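Long-range contacts in uncharacterized protein (Planctomyces limnophilus, PDB 4H7L), which is of unknown function but folds as a cupin barrel that binds a copper(II) ion through three histidines and a glutamate: residues 59-64 / 102-107; 79-84 / 96-101; 53-58 / 107-112. All blocks are in the same frame, centred on the assembly; numbering follows the deposited sequence.

Interaction 1 of 3, residues 59-64 / 102-107; sequences RTHYHR and VRHRIV. With CU (copper (II) ion), chain D.
His61, His63 and His104 converge on one copper ion, each through NE2. The bond from His61 NE2 to copper is 2.2 Å and that from His63 NE2 2.1 Å. His104 NE2 also binds the copper at 2.2 Å, and Glu68 is the fourth protein ligand. His63 ND1 is hydrogen-bonded to Asp124 O. The imidazoles are packed closely. The His61 and His104 rings cross obliquely, with planes at 63°, and CD2 of His63 meets the edge of the His104 ring. His104 CB points away from segment 59-64, but CG lies between the backbone N and carbonyl carbon (chi1 63°), and the ring turns back. ND1 of His104 donates to Val102 O at 2.8 Å, which fixes the ring's rotation. Three histidines and one glutamate are the classic cupin metal set. The backbones of His61 and His104 form a single antiparallel bridge between loop 59-64 and strand 104-107. His61 N donates to His104 O at 3.1 Å, and His104 N to His61 O at 2.9 Å. The Arg103 guanidinium lies flat on the buried Tyr62 ring, planes 13° apart. Arg103 CZ lies 3.7 Å from the Tyr62 ring centroid, a cation-pi contact, and Asp128 makes a salt bridge to Arg103 NE. Toward Arg59 the contact is looser and more solvent-exposed. Thr60 OG1 sits over a face of the Arg105 guanidinium, whose salt bridge goes to Glu82.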
loop_
_atom_site.group_PDB
_atom_site.type_symbol
_atom_site.label_atom_id
_atom_site.label_comp_id
_atom_site.label_asym_id
_atom_site.label_seq_id
_atom_site.Cartn_x
_atom_site.Cartn_y
_atom_site.Cartn_z
ATOM N N ARG B 59 -12.926 -2.613 -18.616
ATOM C CA ARG B 59 -14.310 -2.539 -18.171
ATOM C C ARG B 59 -14.364 -2.031 -16.738
ATOM O O ARG B 59 -13.520 -2.381 -15.915
ATOM C CB ARG B 59 -14.976 -3.917 -18.209
ATOM C CG ARG B 59 -15.219 -4.493 -19.585
ATOM C CD ARG B 59 -16.008 -5.799 -19.493
ATOM N NE ARG B 59 -17.405 -5.578 -19.118
ATOM C CZ ARG B 59 -18.313 -6.542 -19.002
ATOM N NH1 ARG B 59 -17.983 -7.806 -19.232
ATOM N NH2 ARG B 59 -19.558 -6.243 -18.659
ATOM N N THR B 60 -15.361 -1.209 -16.441
ATOM C CA THR B 60 -15.669 -0.869 -15.064
ATOM C C THR B 60 -16.044 -2.152 -14.339
ATOM O O THR B 60 -16.810 -2.964 -14.860
ATOM C CB THR B 60 -16.842 0.115 -14.978
ATOM O OG1 THR B 60 -16.464 1.357 -15.577
ATOM C CG2 THR B 60 -17.241 0.351 -13.528
ATOM N N HIS B 61 -15.499 -2.339 -13.142
ATOM C CA HIS B 61 -15.736 -3.557 -12.378
ATOM C C HIS B 61 -15.896 -3.233 -10.898
ATOM O O HIS B 61 -15.691 -2.098 -10.470
ATOM C CB HIS B 61 -14.576 -4.541 -12.569
ATOM C CG HIS B 61 -13.314 -4.132 -11.873
ATOM N ND1 HIS B 61 -12.355 -3.341 -12.470
ATOM C CD2 HIS B 61 -12.854 -4.402 -10.627
ATOM C CE1 HIS B 61 -11.360 -3.142 -11.623
ATOM N NE2 HIS B 61 -11.639 -3.773 -10.496
ATOM N N TYR B 62 -16.270 -4.236 -10.118
ATOM C CA TYR B 62 -16.339 -4.073 -8.676
ATOM C C TYR B 62 -16.111 -5.396 -7.954
ATOM O O TYR B 62 -16.081 -6.464 -8.564
ATOM C CB TYR B 62 -17.677 -3.457 -8.261
ATOM C CG TYR B 62 -18.882 -4.343 -8.481
ATOM C CD1 TYR B 62 -19.471 -4.451 -9.736
ATOM C CD2 TYR B 62 -19.448 -5.052 -7.427
ATOM C CE1 TYR B 62 -20.582 -5.251 -9.937
ATOM C CE2 TYR B 62 -20.557 -5.855 -7.619
ATOM C CZ TYR B 62 -21.122 -5.949 -8.873
ATOM O OH TYR B 62 -22.227 -6.753 -9.069
ATOM N N HIS B 63 -15.946 -5.305 -6.642
ATOM C CA HIS B 63 -15.628 -6.460 -5.826
ATOM C C HIS B 63 -16.667 -6.570 -4.725
ATOM O O HIS B 63 -17.083 -5.562 -4.153
ATOM C CB HIS B 63 -14.226 -6.305 -5.233
ATOM C CG HIS B 63 -13.175 -5.969 -6.247
ATOM N ND1 HIS B 63 -12.787 -6.845 -7.238
ATOM C CD2 HIS B 63 -12.427 -4.853 -6.419
ATOM C CE1 HIS B 63 -11.851 -6.280 -7.982
ATOM N NE2 HIS B 63 -11.614 -5.071 -7.506
ATOM N N ARG B 64 -17.093 -7.792 -4.434
ATOM C CA ARG B 64 -18.146 -8.015 -3.453
ATOM C C ARG B 64 -17.601 -8.333 -2.068
ATOM O O ARG B 64 -18.325 -8.229 -1.080
ATOM C CB ARG B 64 -19.057 -9.156 -3.917
ATOM C CG ARG B 64 -19.800 -8.850 -5.194
ATOM C CD ARG B 64 -20.844 -9.904 -5.523
ATOM N NE ARG B 64 -21.640 -9.491 -6.675
ATOM C CZ ARG B 64 -22.795 -10.038 -7.040
ATOM N NH1 ARG B 64 -23.325 -11.037 -6.349
ATOM N NH2 ARG B 64 -23.428 -9.570 -8.101
ATOM N N VAL B 102 -18.259 -0.631 -4.831
ATOM C CA VAL B 102 -17.959 0.595 -5.555
ATOM C C VAL B 102 -17.437 0.275 -6.952
ATOM O O VAL B 102 -16.344 -0.262 -7.101
ATOM C CB VAL B 102 -16.920 1.449 -4.810
ATOM C CG1 VAL B 102 -16.416 2.575 -5.701
ATOM C CG2 VAL B 102 -17.519 2.007 -3.529
ATOM N N ARG B 103 -18.229 0.591 -7.975
ATOM C CA ARG B 103 -17.790 0.421 -9.358
ATOM C C ARG B 103 -16.582 1.312 -9.604
ATOM O O ARG B 103 -16.577 2.474 -9.208
ATOM C CB ARG B 103 -18.906 0.786 -10.337
ATOM C CG ARG B 103 -19.907 -0.326 -10.613
ATOM C CD ARG B 103 -20.686 -0.746 -9.371
ATOM N NE ARG B 103 -21.736 -1.707 -9.704
ATOM C CZ ARG B 103 -22.468 -2.380 -8.817
ATOM N NH1 ARG B 103 -22.274 -2.224 -7.514
ATOM N NH2 ARG B 103 -23.394 -3.227 -9.237
ATOM N N HIS B 104 -15.559 0.775 -10.256
ATOM C CA HIS B 104 -14.332 1.534 -10.444
ATOM C C HIS B 104 -13.507 1.075 -11.635
ATOM O O HIS B 104 -13.601 -0.073 -12.072
ATOM C CB HIS B 104 -13.466 1.481 -9.175
ATOM C CG HIS B 104 -12.991 0.105 -8.818
ATOM N ND1 HIS B 104 -13.805 -0.827 -8.212
ATOM C CD2 HIS B 104 -11.784 -0.493 -8.972
ATOM C CE1 HIS B 104 -13.125 -1.943 -8.014
ATOM N NE2 HIS B 104 -11.897 -1.769 -8.469
ATOM N N ARG B 105 -12.701 1.998 -12.154
ATOM C CA ARG B 105 -11.679 1.691 -13.145
ATOM C C ARG B 105 -10.797 2.912 -13.348
ATOM O O ARG B 105 -11.194 4.032 -13.030
ATOM C CB ARG B 105 -12.297 1.298 -14.480
ATOM C CG ARG B 105 -13.055 2.422 -15.146
ATOM C CD ARG B 105 -13.174 2.203 -16.635
ATOM N NE ARG B 105 -14.044 3.206 -17.233
ATOM C CZ ARG B 105 -14.622 3.090 -18.420
ATOM N NH1 ARG B 105 -14.434 2.004 -19.157
ATOM N NH2 ARG B 105 -15.401 4.065 -18.870
ATOM N N ILE B 106 -9.600 2.691 -13.878
ATOM C CA ILE B 106 -8.700 3.785 -14.209
ATOM C C ILE B 106 -8.728 4.063 -15.711
ATOM O O ILE B 106 -8.922 3.160 -16.522
ATOM C CB ILE B 106 -7.268 3.491 -13.736
ATOM C CG1 ILE B 106 -7.189 3.671 -12.221
ATOM C CG2 ILE B 106 -6.273 4.418 -14.422
ATOM C CD1 ILE B 106 -5.855 3.302 -11.620
ATOM N N VAL B 107 -8.545 5.329 -16.065
ATOM C CA VAL B 107 -8.605 5.764 -17.453
ATOM C C VAL B 107 -7.320 6.507 -17.775
ATOM O O VAL B 107 -6.946 7.440 -17.067
ATOM C CB VAL B 107 -9.817 6.683 -17.684
ATOM C CG1 VAL B 107 -9.822 7.230 -19.102
ATOM C CG2 VAL B 107 -11.108 5.928 -17.392
HETATM CU CU CU D . -10.574 -3.580 -8.601
#

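Interaction 2 of 3, residues 79-84 / 96-101; sequences ATIELN and ISIPPL
Strands 80-83 and 96-98 run in roughly the same direction, 28° apart, with their axes 10.0 Å from each other at closest approach. That spacing is too wide for backbone pairing, and the two strands belong to opposing sheets of the cupin barrel. Ile81 and Leu83 project from one strand, Ile96 and Ile98 from the other. Ile81 and Ile96 meet tip to tip, CD1 of Ile81 lying 4.1 Å from CG2 of Ile96. Ile81 CG1 is anti to the backbone N (chi1 -176°), and the CD1 it carries makes this contact. Leu83 uses both of its methyls. Its CD1 touches Ile96 CG2 at 3.7 Å, while CD2 lies 4.0 Å from Ile98 CG1. Leu83 thus spans the two isoleucines of the facing strand. Tyr70 lies against Ile81 and Ile98, and His104, a copper ligand, touches Leu83 and Ile98. Met19 of the second subunit packs on Ile81 and Ile96. At the end of the strand Asn84 OD1 accepts a hydrogen bond from Arg103 N. The main contact is therefore made by buried methyl and methylene groups alone. It joins the sheets by apolar packing, and it places a hydrocarbon layer beside the copper site.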
loop_
_atom_site.group_PDB
_atom_site.type_symbol
_atom_site.label_atom_id
_atom_site.label_comp_id
_atom_site.label_asym_id
_atom_site.label_seq_id
_atom_site.Cartn_x
_atom_site.Cartn_y
_atom_site.Cartn_z
ATOM N N ALA B 79 -4.963 11.528 -16.756
ATOM C CA ALA B 79 -5.409 10.219 -16.308
ATOM C C ALA B 79 -6.379 10.445 -15.162
ATOM O O ALA B 79 -6.188 11.349 -14.352
ATOM C CB ALA B 79 -4.240 9.369 -15.865
ATOM N N THR B 80 -7.434 9.641 -15.107
ATOM C CA THR B 80 -8.429 9.780 -14.054
ATOM C C THR B 80 -8.779 8.438 -13.444
ATOM O O THR B 80 -8.347 7.387 -13.915
ATOM C CB THR B 80 -9.731 10.403 -14.586
ATOM O OG1 THR B 80 -10.353 9.499 -15.507
ATOM C CG2 THR B 80 -9.454 11.723 -15.282
ATOM N N ILE B 81 -9.572 8.490 -12.384
ATOM C CA ILE B 81 -10.156 7.296 -11.805
ATOM C C ILE B 81 -11.657 7.516 -11.782
ATOM O O ILE B 81 -12.119 8.625 -11.523
ATOM C CB ILE B 81 -9.625 7.031 -10.385
ATOM C CG1 ILE B 81 -10.190 5.721 -9.840
ATOM C CG2 ILE B 81 -9.976 8.182 -9.457
ATOM C CD1 ILE B 81 -9.357 5.122 -8.737
ATOM N N GLU B 82 -12.416 6.471 -12.090
ATOM C CA GLU B 82 -13.866 6.565 -12.082
ATOM C C GLU B 82 -14.428 5.754 -10.932
ATOM O O GLU B 82 -14.190 4.552 -10.836
ATOM C CB GLU B 82 -14.446 6.083 -13.410
ATOM C CG GLU B 82 -14.154 7.022 -14.570
ATOM C CD GLU B 82 -14.668 6.498 -15.900
ATOM O OE1 GLU B 82 -15.207 5.371 -15.934
ATOM O OE2 GLU B 82 -14.531 7.217 -16.911
ATOM N N LEU B 83 -15.160 6.425 -10.050
ATOM C CA LEU B 83 -15.771 5.773 -8.900
ATOM C C LEU B 83 -17.278 5.988 -8.950
ATOM O O LEU B 83 -17.757 7.121 -8.902
ATOM C CB LEU B 83 -15.182 6.327 -7.604
ATOM C CG LEU B 83 -13.675 6.109 -7.453
ATOM C CD1 LEU B 83 -13.097 6.973 -6.347
ATOM C CD2 LEU B 83 -13.387 4.648 -7.182
ATOM N N ASN B 84 -18.020 4.890 -9.062
ATOM C CA ASN B 84 -19.467 4.950 -9.251
ATOM C C ASN B 84 -19.870 6.039 -10.239
ATOM O O ASN B 84 -20.736 6.863 -9.949
ATOM C CB ASN B 84 -20.185 5.158 -7.914
ATOM C CG ASN B 84 -20.156 3.918 -7.032
ATOM O OD1 ASN B 84 -20.178 2.788 -7.526
ATOM N ND2 ASN B 84 -20.116 4.128 -5.720
ATOM N N ILE B 96 -6.554 6.223 -2.920
ATOM C CA ILE B 96 -7.982 6.031 -3.107
ATOM C C ILE B 96 -8.449 4.748 -2.445
ATOM O O ILE B 96 -7.952 3.664 -2.737
ATOM C CB ILE B 96 -8.370 5.997 -4.593
ATOM C CG1 ILE B 96 -7.736 7.171 -5.337
ATOM C CG2 ILE B 96 -9.878 6.045 -4.739
ATOM C CD1 ILE B 96 -6.438 6.828 -6.012
ATOM N N SER B 97 -9.411 4.891 -1.546
ATOM C CA SER B 97 -10.012 3.764 -0.861
ATOM C C SER B 97 -11.274 3.351 -1.597
ATOM O O SER B 97 -12.182 4.161 -1.791
ATOM C CB SER B 97 -10.351 4.150 0.579
ATOM O OG SER B 97 -11.198 3.190 1.180
ATOM N N ILE B 98 -11.326 2.088 -2.006
ATOM C CA ILE B 98 -12.442 1.576 -2.785
ATOM C C ILE B 98 -13.099 0.409 -2.065
ATOM O O ILE B 98 -12.673 -0.734 -2.208
ATOM C CB ILE B 98 -11.975 1.114 -4.170
ATOM C CG1 ILE B 98 -11.212 2.246 -4.862
ATOM C CG2 ILE B 98 -13.167 0.663 -5.011
ATOM C CD1 ILE B 98 -10.546 1.840 -6.162
ATOM N N PRO B 99 -14.136 0.699 -1.270
ATOM C CA PRO B 99 -14.877 -0.349 -0.565
ATOM C C PRO B 99 -15.558 -1.297 -1.535
ATOM O O PRO B 99 -15.681 -0.979 -2.714
ATOM C CB PRO B 99 -15.933 0.431 0.232
ATOM C CG PRO B 99 -15.433 1.822 0.302
ATOM C CD PRO B 99 -14.610 2.049 -0.924
ATOM N N PRO B 100 -15.999 -2.459 -1.044
ATOM C CA PRO B 100 -16.733 -3.396 -1.899
ATOM C C PRO B 100 -17.961 -2.724 -2.507
ATOM O O PRO B 100 -18.527 -1.833 -1.885
ATOM C CB PRO B 100 -17.149 -4.508 -0.931
ATOM C CG PRO B 100 -16.172 -4.415 0.209
ATOM C CD PRO B 100 -15.829 -2.964 0.329
ATOM N N LEU B 101 -18.337 -3.134 -3.715
ATOM C CA LEU B 101 -19.547 -2.653 -4.387
ATOM C C LEU B 101 -19.350 -1.332 -5.120
ATOM O O LEU B 101 -20.171 -0.957 -5.955
ATOM C CB LEU B 101 -20.736 -2.562 -3.425
ATOM C CG LEU B 101 -21.166 -3.891 -2.801
ATOM C CD1 LEU B 101 -22.597 -3.800 -2.298
ATOM C CD2 LEU B 101 -21.017 -5.047 -3.788
#

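Interaction 3 of 3, residues 53-58 / 107-112; sequences QITKAA and VGEATI
Ile54 and Ala110 face each other as an antiparallel hydrogen-bonded pair. Ile54 N donates to Ala110 O at 2.8 Å, and Ala110 N gives a longer bond of 3.2 Å to Ile54 O. A CA-H...O contact from Glu109 CA, 3.3 Å away, also reaches Ile54 O. On the face that carries Ile54 and Ala110, Ile54 CG1 packs on Ala110 CB at 4.0 Å. Ile54 CG2 lies 3.6 Å from Gly108 O. Gln53 and Thr111 form the neighbouring non-hydrogen-bonded pair, and their side chains lie side by side on the other face. Gln53 is bent at chi2 (-70°), which turns CD back toward Thr111. Gln53 OE1 then comes within 2.8 Å of Thr111 OG1. Thr111 OG1 is hydrogen-bonded to Asp74 OD2. These pairs join strand 48-54 to strand 110-117 in the larger antiparallel sheet of the cupin barrel. Segment 53-58 leaves its strand after Ile54 and runs toward the copper-binding loop. Gly108 lies in the short connection between strands 104-107 and 110-117; at its phi of 89° a CB would clash with the carbonyl O of Val107, which calls for glycine. Further out, Ile106 and Cys32 pack on Ile54, Leu90 on Ala110, and Gln53 bonds to the Trp34 backbone.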
loop_
_atom_site.group_PDB
_atom_site.type_symbol
_atom_site.label_atom_id
_atom_site.label_comp_id
_atom_site.label_asym_id
_atom_site.label_seq_id
_atom_site.Cartn_x
_atom_site.Cartn_y
_atom_site.Cartn_z
ATOM N N GLN B 53 0.816 -1.868 -13.488
ATOM C CA GLN B 53 0.959 -0.949 -14.607
ATOM C C GLN B 53 -0.342 -0.873 -15.395
ATOM O O GLN B 53 -0.773 -1.861 -15.990
ATOM C CB GLN B 53 2.085 -1.417 -15.532
ATOM C CG GLN B 53 3.447 -1.508 -14.863
ATOM C CD GLN B 53 4.015 -0.147 -14.533
ATOM O OE1 GLN B 53 3.350 0.873 -14.715
ATOM N NE2 GLN B 53 5.252 -0.120 -14.053
ATOM N N ILE B 54 -0.967 0.301 -15.398
ATOM C CA ILE B 54 -2.159 0.530 -16.206
ATOM C C ILE B 54 -1.722 0.959 -17.601
ATOM O O ILE B 54 -1.219 2.068 -17.786
ATOM C CB ILE B 54 -3.062 1.634 -15.624
ATOM C CG1 ILE B 54 -3.163 1.519 -14.099
ATOM C CG2 ILE B 54 -4.442 1.579 -16.269
ATOM C CD1 ILE B 54 -3.763 0.221 -13.617
ATOM N N THR B 55 -1.906 0.076 -18.575
ATOM C CA THR B 55 -1.460 0.339 -19.940
ATOM C C THR B 55 -2.612 0.401 -20.940
ATOM O O THR B 55 -2.469 0.973 -22.021
ATOM C CB THR B 55 -0.467 -0.739 -20.406
ATOM O OG1 THR B 55 -1.008 -2.038 -20.132
ATOM C CG2 THR B 55 0.866 -0.587 -19.688
ATOM N N LYS B 56 -3.752 -0.182 -20.581
ATOM C CA LYS B 56 -4.886 -0.254 -21.493
ATOM C C LYS B 56 -6.208 -0.014 -20.765
ATOM O O LYS B 56 -6.300 -0.169 -19.548
ATOM C CB LYS B 56 -4.897 -1.607 -22.215
ATOM C CG LYS B 56 -4.837 -2.827 -21.300
ATOM C CD LYS B 56 -4.264 -4.043 -22.033
ATOM C CE LYS B 56 -4.440 -5.325 -21.227
ATOM N NZ LYS B 56 -3.458 -6.378 -21.611
ATOM N N ALA B 57 -7.227 0.374 -21.524
ATOM C CA ALA B 57 -8.547 0.640 -20.970
ATOM C C ALA B 57 -9.203 -0.665 -20.531
ATOM O O ALA B 57 -8.949 -1.721 -21.107
ATOM C CB ALA B 57 -9.412 1.352 -21.997
ATOM N N ALA B 58 -10.052 -0.588 -19.514
ATOM C CA ALA B 58 -10.670 -1.779 -18.949
ATOM C C ALA B 58 -12.140 -1.540 -18.620
ATOM O O ALA B 58 -12.553 -0.406 -18.386
ATOM C CB ALA B 58 -9.914 -2.207 -17.703
ATOM N N VAL B 107 -8.545 5.329 -16.065
ATOM C CA VAL B 107 -8.605 5.764 -17.453
ATOM C C VAL B 107 -7.320 6.507 -17.775
ATOM O O VAL B 107 -6.946 7.440 -17.067
ATOM C CB VAL B 107 -9.817 6.683 -17.684
ATOM C CG1 VAL B 107 -9.822 7.230 -19.102
ATOM C CG2 VAL B 107 -11.108 5.928 -17.392
ATOM N N GLY B 108 -6.640 6.085 -18.837
ATOM C CA GLY B 108 -5.326 6.615 -19.158
ATOM C C GLY B 108 -4.254 5.807 -18.455
ATOM O O GLY B 108 -4.564 4.955 -17.622
ATOM N N GLU B 109 -2.992 6.071 -18.773
ATOM C CA GLU B 109 -1.898 5.277 -18.227
ATOM C C GLU B 109 -1.535 5.710 -16.809
ATOM O O GLU B 109 -1.705 6.869 -16.436
ATOM C CB GLU B 109 -0.674 5.359 -19.133
ATOM C CG GLU B 109 -0.911 4.790 -20.524
ATOM C CD GLU B 109 0.342 4.187 -21.139
ATOM O OE1 GLU B 109 1.226 3.742 -20.377
ATOM O OE2 GLU B 109 0.441 4.160 -22.384
ATOM N N ALA B 110 -1.032 4.764 -16.024
ATOM C CA ALA B 110 -0.681 5.030 -14.634
ATOM C C ALA B 110 0.073 3.857 -14.010
ATOM O O ALA B 110 0.013 2.731 -14.500
ATOM C CB ALA B 110 -1.937 5.327 -13.827
ATOM N N THR B 111 0.789 4.140 -12.927
ATOM C CA THR B 111 1.434 3.109 -12.127
ATOM C C THR B 111 0.928 3.227 -10.694
ATOM O O THR B 111 0.960 4.306 -10.107
ATOM C CB THR B 111 2.962 3.265 -12.124
ATOM O OG1 THR B 111 3.445 3.329 -13.472
ATOM C CG2 THR B 111 3.616 2.095 -11.400
ATOM N N ILE B 112 0.463 2.121 -10.126
ATOM C CA ILE B 112 -0.110 2.170 -8.793
ATOM C C ILE B 112 0.360 1.034 -7.898
ATOM O O ILE B 112 0.834 0.002 -8.372
ATOM C CB ILE B 112 -1.647 2.129 -8.846
ATOM C CG1 ILE B 112 -2.131 0.783 -9.387
ATOM C CG2 ILE B 112 -2.178 3.261 -9.709
ATOM C CD1 ILE B 112 -3.471 0.364 -8.837
#

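Along the chain, interaction 3 encloses interaction 1, which in turn encloses interaction 2. The centres of interactions 1 and 2 are about 7 Å apart, and the centre of interaction 3 lies about 13 Å from that of interaction 1 and 14 Å from that of interaction 2. Strands 80-83 and 104-107 are neighbours in the smaller sheet, so interactions 1 and 2 share it. The Arg105-Glu82 salt bridge joins them there. Interaction 3 belongs to the larger sheet and shares Val107 with interaction 1. Ile106 also packs on Ile54 and Ile112. Interaction 1 holds three of the four copper ligands. The side chain of Ile98 in interaction 2 lies about 6 Å from the metal, and that of Ile54 in interaction 3 about 9 Å.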